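Local coordinates for fructokinase (Silicibacter sp., PDB 3C8U), which probably phosphorylates fructose at the expense of ATP, as a P-loop kinase thought to belong to a fructose transport system, at residues Q23-S28 with C124-I129; P31-S36 with I152-P157; Q98-Y103 with V120-R125. One frame throughout, in Å; residues are numbered along the deposited sequence. Where two conformers were deposited one is given.

Interaction 1 of 3, residues Q23-S28 with C124-I129; sequences QLVALS and CRVAII
Q23, L24, V25 and A26 pair in parallel with V126, A127, I128 and I129, one beta bridge after another. The strand segments approach to 4.5 Å between axes, with 20° between their directions. Five backbone hydrogen bonds zip them together: Q23 N to R125 O, A127 N to Q23 O, V25 N to A127 O, I129 N to V25 O and L27 N to I129 O. V25 O also takes a CA-H contact from I128, CA to O 3.0 Å, besides the 2.7 Å bond from I129 N.

Side chains alternate between the two faces. On one, V25 CG2 meets V126 CG1 obliquely at 3.8 Å, and I128 continues onto L42 and A43 of helix 36-48. On the other, with CG anti to the carbonyl carbon (chi1 -56°), L24 brings CD2 back toward the partner strand, 3.7 Å from A127 CB. The same methyl comes within 4.4 Å of I129 CD1. At the N-terminal end a water donates to R125 O at 2.7 Å and accepts from Q23 NE2, while Q23 OE1 is held by D16 N. The water's link to R125 NE is doubtful, since R125 was deposited in two conformers.

With strand 150-154 beyond 23-28 and strand 53-57 beyond 126-131, strand 23-28 is the middle strand and 126-131 its neighbour in a parallel sheet of order 2-3-1-4-5, the strand order of P-loop kinases related to nucleoside monophosphate kinases.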
loop_
_atom_site.group_PDB
_atom_site.type_symbol
_atom_site.label_atom_id
_atom_site.label_comp_id
_atom_site.label_asym_id
_atom_site.label_seq_id
_atom_site.Cartn_x
_atom_site.Cartn_y
_atom_site.Cartn_z
ATOM N N GLN A 23 -1.383 -15.536 -6.245
ATOM C CA GLN A 23 -1.032 -15.285 -4.831
ATOM C C GLN A 23 -0.851 -13.792 -4.576
ATOM O O GLN A 23 -0.399 -13.047 -5.435
ATOM C CB GLN A 23 0.192 -16.112 -4.435
ATOM C CG GLN A 23 -0.176 -17.621 -4.311
ATOM C CD GLN A 23 1.009 -18.532 -4.064
ATOM O OE1 GLN A 23 1.082 -19.172 -3.030
ATOM N NE2 GLN A 23 1.948 -18.574 -5.001
ATOM N N LEU A 24 -1.302 -13.392 -3.397
ATOM C CA LEU A 24 -1.222 -12.004 -2.898
ATOM C C LEU A 24 -0.253 -11.845 -1.736
ATOM O O LEU A 24 -0.300 -12.529 -0.711
ATOM C CB LEU A 24 -2.597 -11.508 -2.479
ATOM C CG LEU A 24 -3.753 -11.541 -3.504
ATOM C CD1 LEU A 24 -4.940 -10.744 -2.957
ATOM C CD2 LEU A 24 -3.328 -10.941 -4.773
ATOM N N VAL A 25 0.633 -10.897 -1.928
ATOM C CA VAL A 25 1.574 -10.480 -0.906
ATOM C C VAL A 25 1.347 -9.029 -0.579
ATOM O O VAL A 25 1.407 -8.153 -1.449
ATOM C CB VAL A 25 3.064 -10.729 -1.342
ATOM C CG1 VAL A 25 4.052 -10.165 -0.293
ATOM C CG2 VAL A 25 3.334 -12.209 -1.583
ATOM N N ALA A 26 1.055 -8.788 0.694
ATOM C CA ALA A 26 0.808 -7.429 1.213
ATOM C C ALA A 26 2.073 -6.789 1.768
ATOM O O ALA A 26 2.827 -7.408 2.509
ATOM C CB ALA A 26 -0.285 -7.460 2.279
ATOM N N LEU A 27 2.309 -5.545 1.358
ATOM C CA LEU A 27 3.363 -4.708 1.951
ATOM C C LEU A 27 2.686 -3.475 2.501
ATOM O O LEU A 27 2.168 -2.653 1.752
ATOM C CB LEU A 27 4.422 -4.300 0.922
ATOM C CG LEU A 27 5.462 -3.321 1.523
ATOM C CD1 LEU A 27 6.255 -3.989 2.649
ATOM C CD2 LEU A 27 6.416 -2.781 0.473
ATOM N N SER A 28 2.621 -3.415 3.820
ATOM C CA SER A 28 1.927 -2.347 4.533
ATOM C C SER A 28 2.932 -1.416 5.177
ATOM O O SER A 28 3.842 -1.834 5.904
ATOM C CB SER A 28 0.980 -2.893 5.599
ATOM O OG SER A 28 -0.080 -1.993 5.892
ATOM N N CYS A 124 1.145 -12.871 -14.557
ATOM C CA CYS A 124 1.450 -12.505 -13.167
ATOM C C CYS A 124 0.948 -13.539 -12.192
ATOM O O CYS A 124 -0.243 -13.830 -12.095
ATOM C CB CYS A 124 0.875 -11.123 -12.824
ATOM S SG CYS A 124 1.093 -10.644 -11.069
ATOM N N ARG A 125 1.892 -14.058 -11.421
ATOM C CA ARG A 125 1.660 -15.169 -10.490
ATOM C C ARG A 125 1.512 -14.669 -9.062
ATOM O O ARG A 125 0.865 -15.272 -8.244
ATOM C CB ARG A 125 2.824 -16.177 -10.566
ATOM C CG ARG A 125 2.834 -16.982 -11.856
ATOM C CD ARG A 125 3.343 -18.398 -11.644
ATOM N NE ARG A 125 2.971 -18.929 -10.340
ATOM C CZ ARG A 125 3.728 -19.786 -9.667
ATOM N NH1 ARG A 125 4.878 -20.181 -10.197
ATOM N NH2 ARG A 125 3.345 -20.230 -8.473
ATOM N N VAL A 126 2.131 -13.528 -8.797
ATOM C CA VAL A 126 2.088 -12.912 -7.472
ATOM C C VAL A 126 1.860 -11.418 -7.600
ATOM O O VAL A 126 2.586 -10.738 -8.304
ATOM C CB VAL A 126 3.405 -13.140 -6.719
ATOM C CG1 VAL A 126 3.407 -12.405 -5.348
ATOM C CG2 VAL A 126 3.651 -14.663 -6.567
ATOM N N ALA A 127 0.829 -10.943 -6.913
ATOM C CA ALA A 127 0.558 -9.514 -6.790
ATOM C C ALA A 127 0.994 -9.070 -5.407
ATOM O O ALA A 127 0.559 -9.612 -4.377
ATOM C CB ALA A 127 -0.935 -9.195 -7.014
ATOM N N ILE A 128 1.900 -8.103 -5.418
ATOM C CA ILE A 128 2.358 -7.456 -4.209
ATOM C C ILE A 128 1.502 -6.213 -4.100
ATOM O O ILE A 128 1.644 -5.281 -4.885
ATOM C CB ILE A 128 3.826 -7.060 -4.232
ATOM C CG1 ILE A 128 4.709 -8.295 -4.418
ATOM C CG2 ILE A 128 4.187 -6.261 -2.950
ATOM C CD1 ILE A 128 6.109 -7.924 -4.667
ATOM N N ILE A 129 0.597 -6.257 -3.130
ATOM C CA ILE A 129 -0.378 -5.189 -2.907
ATOM C C ILE A 129 0.267 -4.293 -1.871
ATOM O O ILE A 129 0.676 -4.763 -0.821
ATOM C CB ILE A 129 -1.719 -5.723 -2.350
ATOM C CG1 ILE A 129 -2.280 -6.877 -3.187
ATOM C CG2 ILE A 129 -2.763 -4.565 -2.170
ATOM C CD1 ILE A 129 -2.373 -6.600 -4.621
HETATM O O HOH W 1 1.064 -17.956 -8.040
#

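Interaction 2 of 3, residues P31-S36 with I152-P157; sequences PGSGKS and IRLEVP
L154 presses one methyl, CD2, against the loop backbone of S33 to K35, and that atom makes the tight part of the contact. It sits 3.4 Å from K35 CA and 3.6 Å from S33 O, with K35 CB also at 3.6 Å, so CD2 lies chiefly against the main chain and the first side-chain atoms of the loop. L154 CG is anti to the backbone N (chi1 175°), and the side chain leaves its backbone toward the loop. No hydrogen bond joins the two segments; they meet by van der Waals packing over a modest 163 Å² of buried surface.

Two residues on, the fit is looser. V156 CG2 reaches S33 CB only at 4.0 Å, and V156 also leans on L161 and R164 of helix 158-171, which starts just after P157 at its N-cap. S33 OG turns back to bond A30 O within the loop. G34 is exposed, while E155 leaves its backbone away from the loop, and its OE2 forms a salt bridge with R198. The K35 chain departs from L154 too: in the conformer given, one of two deposited, NZ bonds N132 OD1.

The loop runs from strand 23-28 into helix 36-48, and G29, G34, K35 and S36 fit the Walker A pattern. L154 thus packs from the neighbouring strand's C-terminal end against what is probably the phosphate-binding P-loop.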
loop_
_atom_site.group_PDB
_atom_site.type_symbol
_atom_site.label_atom_id
_atom_site.label_comp_id
_atom_site.label_asym_id
_atom_site.label_seq_id
_atom_site.Cartn_x
_atom_site.Cartn_y
_atom_site.Cartn_z
ATOM N N PRO A 31 2.336 6.623 5.580
ATOM C CA PRO A 31 2.772 7.771 4.805
ATOM C C PRO A 31 4.199 8.149 5.168
ATOM O O PRO A 31 4.556 8.293 6.343
ATOM C CB PRO A 31 1.780 8.876 5.208
ATOM C CG PRO A 31 0.574 8.141 5.717
ATOM C CD PRO A 31 1.148 6.924 6.397
ATOM N N GLY A 32 4.990 8.278 4.114
ATOM C CA GLY A 32 6.400 8.627 4.212
ATOM C C GLY A 32 7.312 7.436 4.362
ATOM O O GLY A 32 8.511 7.590 4.547
ATOM N N SER A 33 6.746 6.239 4.313
ATOM C CA SER A 33 7.550 5.028 4.601
ATOM C C SER A 33 8.444 4.626 3.423
ATOM O O SER A 33 9.361 3.817 3.564
ATOM C CB SER A 33 6.679 3.847 5.006
ATOM O OG SER A 33 5.850 3.427 3.935
ATOM N N GLY A 34 8.148 5.189 2.265
ATOM C CA GLY A 34 8.871 4.845 1.019
ATOM C C GLY A 34 8.651 3.395 0.591
ATOM O O GLY A 34 9.544 2.709 0.096
ATOM N N LYS A 35 7.440 2.921 0.801
ATOM C CA LYS A 35 7.143 1.506 0.554
ATOM C C LYS A 35 7.360 1.101 -0.915
ATOM O O LYS A 35 7.766 -0.014 -1.202
ATOM C CB LYS A 35 5.744 1.126 1.067
ATOM C CG LYS A 35 4.589 1.779 0.358
ATOM C CD LYS A 35 3.288 1.624 1.158
ATOM C CE LYS A 35 2.400 2.839 0.996
ATOM N NZ LYS A 35 2.835 3.983 1.893
ATOM N N SER A 36 7.136 2.016 -1.844
ATOM C CA SER A 36 7.315 1.666 -3.259
ATOM C C SER A 36 8.771 1.347 -3.618
ATOM O O SER A 36 9.051 0.653 -4.605
ATOM C CB SER A 36 6.733 2.750 -4.173
ATOM O OG SER A 36 5.337 2.891 -3.943
ATOM N N ILE A 152 3.766 -8.424 4.903
ATOM C CA ILE A 152 4.979 -7.705 5.277
ATOM C C ILE A 152 4.623 -6.326 5.818
ATOM O O ILE A 152 3.915 -5.546 5.183
ATOM C CB ILE A 152 5.942 -7.483 4.077
ATOM C CG1 ILE A 152 6.217 -8.788 3.335
ATOM C CG2 ILE A 152 7.252 -6.777 4.557
ATOM C CD1 ILE A 152 6.879 -8.626 1.966
ATOM N N ARG A 153 5.136 -6.041 7.001
ATOM C CA ARG A 153 5.075 -4.698 7.552
ATOM C C ARG A 153 6.414 -4.013 7.383
ATOM O O ARG A 153 7.464 -4.542 7.752
ATOM C CB ARG A 153 4.662 -4.700 9.017
ATOM C CG ARG A 153 5.003 -3.376 9.722
ATOM C CD ARG A 153 4.483 -3.375 11.151
ATOM N NE ARG A 153 3.043 -3.226 11.159
ATOM C CZ ARG A 153 2.199 -4.175 11.522
ATOM N NH1 ARG A 153 2.678 -5.343 11.961
ATOM N NH2 ARG A 153 0.882 -3.942 11.469
ATOM N N LEU A 154 6.342 -2.848 6.749
ATOM C CA LEU A 154 7.466 -1.922 6.624
ATOM C C LEU A 154 7.461 -1.021 7.860
ATOM O O LEU A 154 6.583 -0.215 8.059
ATOM C CB LEU A 154 7.362 -1.130 5.311
ATOM C CG LEU A 154 8.374 -0.018 5.032
ATOM C CD1 LEU A 154 9.797 -0.433 5.391
ATOM C CD2 LEU A 154 8.276 0.427 3.555
ATOM N N GLU A 155 8.437 -1.236 8.727
ATOM C CA GLU A 155 8.531 -0.523 10.007
ATOM C C GLU A 155 9.524 0.638 9.961
ATOM O O GLU A 155 10.717 0.451 9.770
ATOM C CB GLU A 155 8.977 -1.498 11.094
ATOM C CG GLU A 155 8.825 -0.963 12.447
ATOM C CD GLU A 155 7.419 -1.104 12.898
ATOM O OE1 GLU A 155 6.940 -2.257 12.921
ATOM O OE2 GLU A 155 6.794 -0.069 13.212
ATOM N N VAL A 156 8.985 1.836 10.105
ATOM C CA VAL A 156 9.759 3.075 10.067
ATOM C C VAL A 156 9.433 3.913 11.299
ATOM O O VAL A 156 8.280 4.183 11.573
ATOM C CB VAL A 156 9.454 3.906 8.809
ATOM C CG1 VAL A 156 10.341 5.184 8.769
ATOM C CG2 VAL A 156 9.669 3.085 7.585
ATOM N N PRO A 157 10.451 4.293 12.071
ATOM C CA PRO A 157 10.131 5.130 13.226
ATOM C C PRO A 157 9.408 6.417 12.878
ATOM O O PRO A 157 9.643 7.045 11.839
ATOM C CB PRO A 157 11.503 5.440 13.810
ATOM C CG PRO A 157 12.399 4.327 13.325
ATOM C CD PRO A 157 11.895 4.015 11.965
#

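Interaction 3 of 3, residues Q98-Y103 with V120-R125; sequences QERVIY and VGPECR
V101 and V120 are joined by two reciprocal backbone hydrogen bonds, V101 N to V120 O and V120 N to V101 O, both 2.9 Å. They form an antiparallel hydrogen-bonded pair at the open end of a beta hairpin made of strands 101-107 and 112-120. The first bond lies in the carbonyl plane of V120; in the second, V120 N is tilted 25° from the carbonyl plane of V101. V120 O is contacted once more, by R100 CA at 3.3 Å.

Past the pair, the second segment folds into a type I turn from G121 to C124, closed by C124 N to G121 O. The R22 guanidinium ties the two segments from outside, bonding E99 O through NH2 and C124 O through NE. A water donating to P122 O also lies near E99 OE1, but that second distance is too short to be trusted.

P122 is the meeting point of the exposed side chains. Its CB is 3.7 Å from E99 OE1, and the two side chains cross at about a right angle. In the R100 conformer given, one of two deposited, P122 CD lies over one guanidinium face, offset toward the rim and 3.4 Å from NH2; R100 NE makes a long, weak ion pair with E119. An alanine in place of P122 would lose CG and CD, and the R100 guanidinium would probably be left without this packing surface and freer to turn.

Further in, V120 touches L95 of helix 85-97, and L91 of that helix packs on both V101 and Y103. Y103 CE1 meets V120 CG2 obliquely at 3.7 Å, while V101 O lies in plane at the edge of the Y103 ring.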
loop_
_atom_site.group_PDB
_atom_site.type_symbol
_atom_site.label_atom_id
_atom_site.label_comp_id
_atom_site.label_asym_id
_atom_site.label_seq_id
_atom_site.Cartn_x
_atom_site.Cartn_y
_atom_site.Cartn_z
ATOM N N GLN A 98 -9.358 -14.180 -11.131
ATOM C CA GLN A 98 -9.503 -13.644 -12.499
ATOM C C GLN A 98 -8.157 -13.616 -13.194
ATOM O O GLN A 98 -7.136 -13.322 -12.575
ATOM C CB GLN A 98 -10.123 -12.244 -12.501
ATOM C CG GLN A 98 -11.452 -12.217 -11.877
ATOM C CD GLN A 98 -12.449 -13.115 -12.604
ATOM O OE1 GLN A 98 -13.025 -14.029 -12.012
ATOM N NE2 GLN A 98 -12.656 -12.850 -13.893
ATOM N N GLU A 99 -8.168 -13.894 -14.490
ATOM C CA GLU A 99 -6.915 -13.949 -15.249
ATOM C C GLU A 99 -6.329 -12.565 -15.435
ATOM O O GLU A 99 -5.138 -12.324 -15.291
ATOM C CB GLU A 99 -7.139 -14.595 -16.622
ATOM C CG GLU A 99 -7.401 -16.093 -16.539
ATOM C CD GLU A 99 -6.298 -16.853 -15.815
ATOM O OE1 GLU A 99 -5.295 -16.234 -15.389
ATOM O OE2 GLU A 99 -6.434 -18.092 -15.677
ATOM N N ARG A 100 -7.228 -11.669 -15.761
ATOM C CA ARG A 100 -6.880 -10.311 -16.165
ATOM C C ARG A 100 -7.744 -9.336 -15.394
ATOM O O ARG A 100 -8.962 -9.451 -15.380
ATOM C CB ARG A 100 -7.109 -10.172 -17.672
ATOM C CG ARG A 100 -6.426 -8.996 -18.351
ATOM C CD ARG A 100 -6.480 -9.148 -19.884
ATOM N NE ARG A 100 -5.171 -9.456 -20.445
ATOM C CZ ARG A 100 -4.831 -10.635 -20.954
ATOM N NH1 ARG A 100 -5.712 -11.632 -20.994
ATOM N NH2 ARG A 100 -3.607 -10.814 -21.429
ATOM N N VAL A 101 -7.099 -8.384 -14.746
ATOM C CA VAL A 101 -7.807 -7.412 -13.918
ATOM C C VAL A 101 -7.314 -6.012 -14.127
ATOM O O VAL A 101 -6.164 -5.686 -13.877
ATOM C CB VAL A 101 -7.740 -7.753 -12.374
ATOM C CG1 VAL A 101 -8.604 -6.757 -11.540
ATOM C CG2 VAL A 101 -8.221 -9.193 -12.076
ATOM N N ILE A 102 -8.250 -5.170 -14.536
ATOM C CA ILE A 102 -8.050 -3.737 -14.704
ATOM C C ILE A 102 -8.264 -3.006 -13.385
ATOM O O ILE A 102 -9.205 -3.309 -12.621
ATOM C CB ILE A 102 -8.992 -3.144 -15.793
ATOM C CG1 ILE A 102 -8.758 -3.842 -17.149
ATOM C CG2 ILE A 102 -8.809 -1.609 -15.901
ATOM C CD1 ILE A 102 -7.399 -3.598 -17.728
ATOM N N TYR A 103 -7.394 -2.023 -13.118
ATOM C CA TYR A 103 -7.505 -1.219 -11.882
ATOM C C TYR A 103 -6.989 0.210 -12.032
ATOM O O TYR A 103 -6.295 0.518 -12.999
ATOM C CB TYR A 103 -6.828 -1.981 -10.727
ATOM C CG TYR A 103 -5.314 -2.021 -10.787
ATOM C CD1 TYR A 103 -4.649 -3.010 -11.463
ATOM C CD2 TYR A 103 -4.558 -1.066 -10.120
ATOM C CE1 TYR A 103 -3.254 -3.032 -11.526
ATOM C CE2 TYR A 103 -3.182 -1.074 -10.190
ATOM C CZ TYR A 103 -2.534 -2.059 -10.873
ATOM O OH TYR A 103 -1.151 -2.042 -10.891
ATOM N N VAL A 120 -3.364 -6.181 -14.217
ATOM C CA VAL A 120 -2.642 -7.392 -13.847
ATOM C C VAL A 120 -3.102 -8.458 -14.825
ATOM O O VAL A 120 -4.278 -8.767 -14.938
ATOM C CB VAL A 120 -2.961 -7.849 -12.429
ATOM C CG1 VAL A 120 -2.137 -9.040 -12.075
ATOM C CG2 VAL A 120 -2.728 -6.676 -11.455
ATOM N N GLY A 121 -2.125 -9.014 -15.527
ATOM C CA GLY A 121 -2.356 -10.034 -16.543
ATOM C C GLY A 121 -2.115 -11.458 -16.099
ATOM O O GLY A 121 -1.537 -11.717 -15.043
ATOM N N PRO A 122 -2.500 -12.415 -16.956
ATOM C CA PRO A 122 -2.460 -13.836 -16.619
ATOM C C PRO A 122 -1.054 -14.376 -16.348
ATOM O O PRO A 122 -0.901 -15.373 -15.662
ATOM C CB PRO A 122 -3.132 -14.530 -17.813
ATOM C CG PRO A 122 -3.497 -13.467 -18.784
ATOM C CD PRO A 122 -3.011 -12.129 -18.300
ATOM N N GLU A 123 -0.051 -13.676 -16.850
ATOM C CA GLU A 123 1.365 -14.065 -16.648
ATOM C C GLU A 123 1.855 -13.766 -15.223
ATOM O O GLU A 123 2.833 -14.331 -14.735
ATOM C CB GLU A 123 2.273 -13.371 -17.653
ATOM C CG GLU A 123 2.512 -11.910 -17.372
ATOM C CD GLU A 123 1.429 -10.971 -17.870
ATOM O OE1 GLU A 123 0.357 -11.415 -18.397
ATOM O OE2 GLU A 123 1.676 -9.757 -17.740
ATOM N N CYS A 124 1.145 -12.871 -14.557
ATOM C CA CYS A 124 1.450 -12.505 -13.167
ATOM C C CYS A 124 0.948 -13.539 -12.192
ATOM O O CYS A 124 -0.243 -13.830 -12.095
ATOM C CB CYS A 124 0.875 -11.123 -12.824
ATOM S SG CYS A 124 1.093 -10.644 -11.069
ATOM N N ARG A 125 1.892 -14.058 -11.421
ATOM C CA ARG A 125 1.660 -15.169 -10.490
ATOM C C ARG A 125 1.512 -14.669 -9.062
ATOM O O ARG A 125 0.865 -15.272 -8.244
ATOM C CB ARG A 125 2.824 -16.177 -10.566
ATOM C CG ARG A 125 2.834 -16.982 -11.856
ATOM C CD ARG A 125 3.343 -18.398 -11.644
ATOM N NE ARG A 125 2.971 -18.929 -10.340
ATOM C CZ ARG A 125 3.728 -19.786 -9.667
ATOM N NH1 ARG A 125 4.878 -20.181 -10.197
ATOM N NH2 ARG A 125 3.345 -20.230 -8.473
HETATM O O HOH W 2 -3.063 -16.864 -14.761
#

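In the fold
From the N terminus the chain lays down strand 23-28, then the loop 31-36, and each waits more than ninety residues for its partner. Interaction 3 closes first, a short loop between 98-103 and 120-125. The chain then enters strand 126-131 and closes the long loop of interaction 1; C124 and R125 belong to both contacts, so the turn after the hairpin leads directly into strand 126-131, the neighbour of the central strand 23-28. Interaction 2 closes last, when 152-157 returns to 31-36. Its loop crosses that of interaction 1 and encloses interaction 3, which lies on the opposite side of the chain's centre. Backbone bonds from A26 and S28 to strand 150-154 connect interactions 1 and 2 within one sheet.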